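Local coordinates for cytosolic iron-sulfur protein assembly protein 1 (PDB 2HES) that serves as an essential WD40 beta-propeller component of the cytosolic iron-sulfur protein assembly machinery, needed to mature extramitochondrial iron-sulfur proteins, at residues G198-S203 with L214-D219. Sequence-based numbering, arbitrary orientation.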
loop_
_atom_site.group_PDB
_atom_site.type_symbol
_atom_site.label_atom_id
_atom_site.label_comp_id
_atom_site.label_asym_id
_atom_site.label_seq_id
_atom_site.Cartn_x
_atom_site.Cartn_y
_atom_site.Cartn_z
ATOM N N GLY A 198 8.761 6.039 -15.304
ATOM C CA GLY A 198 9.532 4.951 -14.705
ATOM C C GLY A 198 8.597 4.164 -13.831
ATOM O O GLY A 198 7.408 4.453 -13.786
ATOM N N THR A 199 9.156 3.205 -13.105
ATOM C CA THR A 199 8.337 2.286 -12.264
ATOM C C THR A 199 7.363 3.040 -11.373
ATOM O O THR A 199 7.739 3.999 -10.683
ATOM C CB THR A 199 9.312 1.516 -11.357
ATOM O OG1 THR A 199 10.036 0.623 -12.201
ATOM C CG2 THR A 199 8.589 0.735 -10.222
ATOM N N VAL A 200 6.112 2.571 -11.344
ATOM C CA VAL A 200 5.149 3.097 -10.386
ATOM C C VAL A 200 5.209 2.150 -9.186
ATOM O O VAL A 200 4.942 0.961 -9.344
ATOM C CB VAL A 200 3.743 3.157 -10.954
ATOM C CG1 VAL A 200 2.842 3.936 -10.002
ATOM C CG2 VAL A 200 3.705 3.786 -12.428
ATOM N N TRP A 201 5.581 2.699 -8.038
ATOM C CA TRP A 201 5.844 1.911 -6.808
ATOM C C TRP A 201 4.597 1.681 -5.999
ATOM O O TRP A 201 4.491 0.660 -5.291
ATOM C CB TRP A 201 6.882 2.622 -5.924
ATOM C CG TRP A 201 8.308 2.356 -6.475
ATOM C CD1 TRP A 201 9.047 3.160 -7.275
ATOM C CD2 TRP A 201 9.089 1.189 -6.229
ATOM N NE1 TRP A 201 10.278 2.556 -7.568
ATOM C CE2 TRP A 201 10.329 1.347 -6.924
ATOM C CE3 TRP A 201 8.879 0.028 -5.467
ATOM C CZ2 TRP A 201 11.345 0.362 -6.896
ATOM C CZ3 TRP A 201 9.907 -0.953 -5.419
ATOM C CH2 TRP A 201 11.120 -0.768 -6.137
ATOM N N SER A 202 3.679 2.619 -6.063
ATOM C CA SER A 202 2.430 2.511 -5.264
ATOM C C SER A 202 1.428 3.520 -5.718
ATOM O O SER A 202 1.766 4.492 -6.400
ATOM C CB SER A 202 2.697 2.691 -3.769
ATOM O OG SER A 202 2.948 4.051 -3.493
ATOM N N SER A 203 0.185 3.276 -5.339
ATOM C CA SER A 203 -0.884 4.259 -5.557
ATOM C C SER A 203 -1.850 4.222 -4.380
ATOM O O SER A 203 -1.780 3.306 -3.498
ATOM C CB SER A 203 -1.619 3.937 -6.846
ATOM O OG SER A 203 -2.449 2.803 -6.714
ATOM N N LEU A 214 -7.049 9.043 -7.959
ATOM C CA LEU A 214 -5.989 8.174 -7.423
ATOM C C LEU A 214 -4.676 8.951 -7.455
ATOM O O LEU A 214 -4.469 9.696 -8.424
ATOM C CB LEU A 214 -5.861 6.940 -8.342
ATOM C CG LEU A 214 -4.810 5.909 -8.019
ATOM C CD1 LEU A 214 -5.513 4.745 -7.345
ATOM C CD2 LEU A 214 -4.034 5.450 -9.270
ATOM N N CYS A 215 -3.805 8.798 -6.443
ATOM C CA CYS A 215 -2.438 9.345 -6.599
ATOM C C CYS A 215 -1.446 8.211 -6.721
ATOM O O CYS A 215 -1.667 7.074 -6.227
ATOM C CB CYS A 215 -2.063 10.264 -5.439
ATOM S SG CYS A 215 -2.001 9.431 -3.796
ATOM N N SER A 216 -0.360 8.472 -7.416
ATOM C CA SER A 216 0.656 7.420 -7.645
ATOM C C SER A 216 2.065 8.017 -7.577
ATOM O O SER A 216 2.277 9.184 -7.923
ATOM C CB SER A 216 0.477 6.748 -9.019
ATOM O OG SER A 216 0.552 7.735 -10.069
ATOM N N GLY A 217 3.028 7.208 -7.142
ATOM C CA GLY A 217 4.389 7.709 -6.940
ATOM C C GLY A 217 5.364 6.860 -7.701
ATOM O O GLY A 217 5.190 5.664 -7.770
ATOM N N SER A 218 6.376 7.481 -8.337
ATOM C CA SER A 218 7.184 6.786 -9.312
ATOM C C SER A 218 8.717 6.993 -9.169
ATOM O O SER A 218 9.137 7.922 -8.469
ATOM C CB SER A 218 6.704 7.172 -10.727
ATOM O OG SER A 218 7.588 6.774 -11.749
ATOM N N ASP A 219 9.481 6.091 -9.804
ATOM C CA ASP A 219 10.927 6.266 -10.061
ATOM C C ASP A 219 11.224 7.593 -10.738
ATOM O O ASP A 219 12.347 8.148 -10.580
ATOM C CB ASP A 219 11.430 5.138 -10.961
ATOM C CG ASP A 219 12.115 4.020 -10.169
ATOM O OD1 ASP A 219 12.147 4.093 -8.937
ATOM O OD2 ASP A 219 12.586 3.066 -10.784
HETATM O O HOH W 1 11.959 3.004 -14.100
HETATM O O HOH W 2 12.583 0.439 -10.729
HETATM O O HOH W 3 5.045 5.501 -4.781
#
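The indole of W201 meets D219 at its edge: NE1 donates to OD1 over 2.8 Å, with the acceptor nearly in the ring plane. The carboxylate is turned 59° from the ring, which reaches OD1 from above the carboxylate plane. On one indole face lies T199 CG2, 3.6 Å above the plane near the rim; Y173 and Y254 make edge-to-face contacts with the ring. Tryptophan suits this place, offering a flat apolar surface and one directed N-H; aspartate suits its own, with OD1 for the indole and OD2 for a water shared with T199 OG1. The D219 and T199 side chains lie side by side.

T199 O takes two donors, D219 N at 2.9 Å in the carbonyl plane and S218 OG from above it. With OG anti to its backbone N (chi1 168°), the S218 hydroxyl donates to that oxygen and accepts from D220 N.

W201, its psi of -31° far from extended, is the extra residue of a beta bulge. W201 N and G217 N donate hydrogen bonds to G217 O and S202 O. Past the bulge, small S203 and S216 pair closely, and both L214 methyls lie against S203.

S216 OG is hydrogen-bonded to H196 NE2 and W226 NE1, consistent with the WD40 Ser/Thr-His-Trp network. In this inner hairpin of the fifth repeat's blade, V200, S203 and L214 face strand 167-172 of the preceding blade, while S202 OG hydrogen-bonds V256 N and C215 packs on V256 and W258 in strand 253-258 of the next.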